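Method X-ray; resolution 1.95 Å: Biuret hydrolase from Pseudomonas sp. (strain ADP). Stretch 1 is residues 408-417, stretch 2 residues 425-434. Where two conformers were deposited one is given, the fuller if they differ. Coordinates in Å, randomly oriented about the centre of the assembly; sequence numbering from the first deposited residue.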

ATOM      1  N   GLY A 408       1.001 -10.806 -10.244  1.00 12.76           N
ATOM      2  CA  GLY A 408       1.654  -9.883 -11.185  1.00 11.88           C
ATOM      3  C   GLY A 408       2.613 -10.572 -12.139  1.00 11.97           C
ATOM      4  O   GLY A 408       3.450  -9.893 -12.724  1.00 11.88           O
ATOM      5  N   CYS A 409       2.493 -11.914 -12.309  1.00 11.31           N
ATOM      6  CA  CYS A 409       3.376 -12.669 -13.186  1.00 12.07           C
ATOM      7  C   CYS A 409       3.026 -12.396 -14.648  1.00 11.10           C
ATOM      8  O   CYS A 409       1.854 -12.326 -14.982  1.00 11.04           O
ATOM      9  CB  CYS A 409       3.194 -14.174 -12.942  1.00 12.87           C
ATOM     10  SG  CYS A 409       3.686 -14.758 -11.335  1.00 16.54           S
ATOM     11  N   PRO A 410       4.005 -12.307 -15.529  1.00 10.22           N
ATOM     12  CA  PRO A 410       3.669 -12.113 -16.926  1.00 10.12           C
ATOM     13  C   PRO A 410       3.068 -13.367 -17.578  1.00  9.70           C
ATOM     14  O   PRO A 410       3.375 -14.493 -17.172  1.00  9.86           O
ATOM     15  CB  PRO A 410       5.025 -11.743 -17.571  1.00  9.97           C
ATOM     16  CG  PRO A 410       6.027 -12.462 -16.733  1.00 10.42           C
ATOM     17  CD  PRO A 410       5.447 -12.389 -15.315  1.00 10.54           C
ATOM     18  N   VAL A 411       2.201 -13.160 -18.587  1.00  9.52           N
ATOM     19  CA  VAL A 411       1.452 -14.242 -19.244  1.00  9.87           C
ATOM     20  C   VAL A 411       1.299 -13.945 -20.695  1.00 10.43           C
ATOM     21  O   VAL A 411       0.934 -12.832 -21.023  1.00 10.46           O
ATOM     22  CB  VAL A 411       0.007 -14.401 -18.677  1.00 10.05           C
ATOM     23  CG1 VAL A 411      -0.777 -15.494 -19.417  1.00 10.08           C
ATOM     24  CG2 VAL A 411       0.017 -14.667 -17.202  1.00 10.25           C
ATOM     25  N   VAL A 412       1.607 -14.920 -21.557  1.00 10.69           N
ATOM     26  CA  VAL A 412       1.179 -14.883 -22.986  1.00 10.69           C
ATOM     27  C   VAL A 412      -0.011 -15.813 -23.082  1.00 10.89           C
ATOM     28  O   VAL A 412       0.017 -16.974 -22.596  1.00  9.17           O
ATOM     29  CB  VAL A 412       2.267 -15.336 -23.924  1.00 11.04           C
ATOM     30  CG1 VAL A 412       1.755 -15.641 -25.335  1.00 12.30           C
ATOM     31  CG2 VAL A 412       3.322 -14.288 -24.033  1.00 12.09           C
ATOM     32  N   ALA A 413      -1.053 -15.292 -23.695  1.00 10.74           N
ATOM     33  CA  ALA A 413      -2.252 -16.052 -24.019  1.00 11.94           C
ATOM     34  C   ALA A 413      -2.182 -16.474 -25.501  1.00 12.14           C
ATOM     35  O   ALA A 413      -2.171 -15.648 -26.400  1.00 12.74           O
ATOM     36  CB  ALA A 413      -3.509 -15.273 -23.749  1.00 12.49           C
ATOM     37  N   ALA A 414      -1.976 -17.757 -25.700  1.00 12.48           N
ATOM     38  CA  ALA A 414      -1.767 -18.341 -27.020  1.00 12.40           C
ATOM     39  C   ALA A 414      -3.081 -18.982 -27.528  1.00 12.91           C
ATOM     40  O   ALA A 414      -3.680 -19.798 -26.821  1.00 12.43           O
ATOM     41  CB  ALA A 414      -0.687 -19.404 -26.944  1.00 12.47           C
ATOM     42  N   PRO A 415      -3.531 -18.617 -28.737  1.00 12.17           N
ATOM     43  CA  PRO A 415      -4.833 -19.081 -29.255  1.00 13.19           C
ATOM     44  C   PRO A 415      -4.735 -20.511 -29.850  1.00 15.29           C
ATOM     45  O   PRO A 415      -3.821 -20.761 -30.636  1.00 18.71           O
ATOM     46  CB  PRO A 415      -5.170 -18.054 -30.322  1.00 12.53           C
ATOM     47  CG  PRO A 415      -3.822 -17.618 -30.831  1.00 12.32           C
ATOM     48  CD  PRO A 415      -2.890 -17.653 -29.634  1.00 12.89           C
ATOM     49  N   THR A 416      -5.575 -21.426 -29.379  1.00 16.90           N
ATOM     50  CA  THR A 416      -5.631 -22.803 -29.864  1.00 19.06           C
ATOM     51  C   THR A 416      -7.069 -23.176 -30.240  1.00 21.32           C
ATOM     52  O   THR A 416      -8.042 -22.423 -29.953  1.00 20.50           O
ATOM     53  CB  THR A 416      -5.122 -23.822 -28.823  1.00 20.38           C
ATOM     54  OG1 THR A 416      -6.104 -23.982 -27.825  1.00 19.94           O
ATOM     55  CG2 THR A 416      -3.808 -23.378 -28.140  1.00 19.66           C
ATOM     56  N   TRP A 417      -7.195 -24.306 -30.946  1.00 21.94           N
ATOM     57  CA  TRP A 417      -8.431 -24.656 -31.636  1.00 21.98           C
ATOM     58  C   TRP A 417      -8.730 -26.127 -31.310  1.00 27.18           C
ATOM     59  O   TRP A 417      -8.457 -26.987 -32.111  1.00 26.39           O
ATOM     60  CB  TRP A 417      -8.304 -24.406 -33.136  1.00 21.47           C
ATOM     61  CG  TRP A 417      -8.094 -22.933 -33.417  1.00 20.59           C
ATOM     62  CD1 TRP A 417      -6.908 -22.269 -33.440  1.00 20.71           C
ATOM     63  CD2 TRP A 417      -9.093 -21.969 -33.652  1.00 19.65           C
ATOM     64  NE1 TRP A 417      -7.107 -20.949 -33.711  1.00 20.31           N
ATOM     65  CE2 TRP A 417      -8.448 -20.725 -33.830  1.00 20.06           C
ATOM     66  CE3 TRP A 417     -10.499 -22.013 -33.704  1.00 21.63           C
ATOM     67  CZ2 TRP A 417      -9.159 -19.539 -34.077  1.00 20.02           C
ATOM     68  CZ3 TRP A 417     -11.197 -20.836 -33.986  1.00 19.75           C
ATOM     69  CH2 TRP A 417     -10.519 -19.621 -34.155  1.00 20.10           C
ATOM     70  N   PRO A 425     -12.423 -21.063 -30.596  1.00 16.71           N
ATOM     71  CA  PRO A 425     -11.093 -21.180 -29.988  1.00 15.78           C
ATOM     72  C   PRO A 425     -11.117 -21.167 -28.427  1.00 16.19           C
ATOM     73  O   PRO A 425     -12.130 -20.856 -27.801  1.00 15.01           O
ATOM     74  CB  PRO A 425     -10.362 -19.948 -30.523  1.00 16.40           C
ATOM     75  CG  PRO A 425     -11.429 -18.940 -30.623  1.00 16.49           C
ATOM     76  CD  PRO A 425     -12.709 -19.693 -31.027  1.00 17.15           C
ATOM     77  N   ILE A 426      -9.977 -21.508 -27.855  1.00 16.22           N
ATOM     78  CA  ILE A 426      -9.734 -21.350 -26.435  1.00 18.68           C
ATOM     79  C   ILE A 426      -8.252 -21.131 -26.232  1.00 16.77           C
ATOM     80  O   ILE A 426      -7.431 -21.680 -26.942  1.00 19.17           O
ATOM     81  CB  ILE A 426     -10.335 -22.518 -25.629  1.00 19.84           C
ATOM     82  CG1 ILE A 426     -10.596 -22.110 -24.196  1.00 21.82           C
ATOM     83  CG2 ILE A 426      -9.442 -23.726 -25.715  1.00 21.81           C
ATOM     84  CD1 ILE A 426     -11.476 -23.092 -23.453  1.00 22.34           C
ATOM     85  N   GLY A 427      -7.894 -20.239 -25.312  1.00 17.12           N
ATOM     86  CA  GLY A 427      -6.520 -19.856 -25.141  1.00 14.47           C
ATOM     87  C   GLY A 427      -5.810 -20.647 -24.060  1.00 13.97           C
ATOM     88  O   GLY A 427      -6.459 -21.211 -23.144  1.00 12.70           O
ATOM     89  N   VAL A 428      -4.476 -20.659 -24.161  0.50 13.65           N
ATOM     90  CA  VAL A 428      -3.634 -21.199 -23.117  0.50 14.67           C
ATOM     91  C   VAL A 428      -2.770 -20.090 -22.522  0.50 14.09           C
ATOM     92  O   VAL A 428      -2.138 -19.323 -23.267  0.50 16.21           O
ATOM     93  CB  VAL A 428      -2.766 -22.358 -23.690  0.50 15.29           C
ATOM     94  CG1 VAL A 428      -1.719 -21.864 -24.645  0.50 15.12           C
ATOM     95  CG2 VAL A 428      -2.047 -23.075 -22.585  0.50 16.22           C
ATOM     96  N   GLN A 429      -2.695 -20.042 -21.188  1.00 13.33           N
ATOM     97  CA  GLN A 429      -1.780 -19.131 -20.480  1.00 12.23           C
ATOM     98  C   GLN A 429      -0.392 -19.782 -20.373  1.00 11.30           C
ATOM     99  O   GLN A 429      -0.262 -20.915 -19.869  1.00 11.16           O
ATOM    100  CB  GLN A 429      -2.273 -18.846 -19.059  1.00 11.67           C
ATOM    101  CG  GLN A 429      -3.631 -18.177 -18.952  1.00 11.43           C
ATOM    102  CD  GLN A 429      -3.968 -17.769 -17.526  1.00 11.28           C
ATOM    103  OE1 GLN A 429      -3.565 -16.681 -17.083  1.00 10.75           O
ATOM    104  NE2 GLN A 429      -4.744 -18.600 -16.803  1.00 10.60           N
ATOM    105  N   LEU A 430       0.619 -19.058 -20.830  1.00 10.53           N
ATOM    106  CA  LEU A 430       2.025 -19.405 -20.617  1.00 10.78           C
ATOM    107  C   LEU A 430       2.565 -18.393 -19.607  1.00 10.98           C
ATOM    108  O   LEU A 430       2.708 -17.195 -19.908  1.00  9.86           O
ATOM    109  CB  LEU A 430       2.761 -19.328 -21.940  1.00 11.39           C
ATOM    110  CG  LEU A 430       2.137 -20.144 -23.105  1.00 12.61           C
ATOM    111  CD1 LEU A 430       2.788 -19.787 -24.405  1.00 13.43           C
ATOM    112  CD2 LEU A 430       2.250 -21.606 -22.842  1.00 13.74           C
ATOM    113  N   ILE A 431       2.784 -18.852 -18.379  1.00 10.77           N
ATOM    114  CA  ILE A 431       2.995 -17.992 -17.206  1.00 11.17           C
ATOM    115  C   ILE A 431       4.447 -18.137 -16.831  1.00 11.49           C
ATOM    116  O   ILE A 431       4.951 -19.262 -16.720  1.00 12.01           O
ATOM    117  CB  ILE A 431       2.148 -18.427 -16.003  1.00 10.91           C
ATOM    118  CG1 ILE A 431       0.688 -18.603 -16.398  1.00 12.40           C
ATOM    119  CG2 ILE A 431       2.238 -17.454 -14.853  1.00 10.36           C
ATOM    120  CD1 ILE A 431      -0.143 -19.458 -15.485  1.00 13.02           C
ATOM    121  N   ALA A 432       5.112 -17.022 -16.599  1.00 12.21           N
ATOM    122  CA  ALA A 432       6.487 -17.021 -16.099  1.00 12.70           C
ATOM    123  C   ALA A 432       6.615 -16.154 -14.861  1.00 13.21           C
ATOM    124  O   ALA A 432       5.671 -15.457 -14.455  1.00 12.58           O
ATOM    125  CB  ALA A 432       7.425 -16.530 -17.206  1.00 12.60           C
ATOM    126  N   ALA A 433       7.803 -16.193 -14.242  1.00 13.50           N
ATOM    127  CA  ALA A 433       8.092 -15.384 -13.065  1.00 12.52           C
ATOM    128  C   ALA A 433       8.046 -13.904 -13.410  1.00 11.64           C
ATOM    129  O   ALA A 433       8.288 -13.559 -14.557  1.00 10.93           O
ATOM    130  CB  ALA A 433       9.481 -15.724 -12.530  1.00 12.37           C
ATOM    131  N   PRO A 434       7.798 -13.021 -12.411  1.00 10.69           N
ATOM    132  CA  PRO A 434       7.959 -11.613 -12.618  1.00 10.83           C
ATOM    133  C   PRO A 434       9.221 -11.245 -13.356  1.00 11.20           C
ATOM    134  O   PRO A 434      10.295 -11.671 -12.963  1.00 11.59           O
ATOM    135  CB  PRO A 434       7.954 -11.019 -11.202  1.00 10.18           C
ATOM    136  CG  PRO A 434       7.079 -12.013 -10.463  1.00 10.70           C
ATOM    137  CD  PRO A 434       7.516 -13.344 -10.997  1.00 10.47           C
TER

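The two stretches form an antiparallel pair of neighbouring β-strands, held mainly by backbone hydrogen bonds and closed at one end by a tryptophan-proline contact. Strand 411-416 runs against the strand that begins at I426, with an angle of 149° between their N-to-C directions. Together the stretches bury 795 Å² of surface.

The register is regular. V412 pairs with L430, A414 with V428, and T416 with I426, and each is a hydrogen-bonded pair. L430 N donates to V412 O at 2.8 Å, and V412 N returns a bond to L430 O at 3.0 Å. A414 N to V428 O and V428 N to A414 O both measure 2.9 Å and are close to linear. I426 N to T416 O is 3.0 Å, and T416 N to I426 O is 3.1 Å. One further bond extends the ladder beyond V411, from A432 N to P410 O at 3.1 Å.

Between these pairs lie the non-hydrogen-bonded ones: V411 with I431, A413 with Q429, and P415 with G427. Proline has no amide hydrogen, and P415 sits at a position where none is needed for the ladder. Here the backbones come closer, and CA-H groups point at carbonyl oxygens. V411 CA lies 3.3 Å from L430 O, and A413 CA lies 3.4 Å from V428 O.

Side chains alternate between the two faces of the sheet. One face carries V412, A414, T416, I426, V428 and L430. The small methyl of A414 packs closely on V428, with A414 CB 3.5 Å from V428 CG1. It also meets L430, with A414 CB 4.3 Å from L430 CD1. T416 adds a polar link on this face: its OG1 donates to I426 O at 2.8 Å. That carbonyl therefore accepts from both the amide and the hydroxyl of T416.

The other face carries V411, A413, P415, Q429 and I431. V411 CG2 meets I431 CG1 at 4.1 Å, and V411 CG1 rests against Q429 CB at 3.7 Å. The polar end of Q429 is hydrogen-bonded elsewhere in the structure.

Contacts continue past the strand at both ends. The CA-to-CB bond of W417 points away, but the end of the side chain comes nearer and its ring meets P425. P425 CB sits 3.5 Å from the centroid of the W417 six-membered ring, almost on the ring normal, so this is a CH-pi contact over the face. At the other end, C409 SG packs on P434 CD at 4.1 Å.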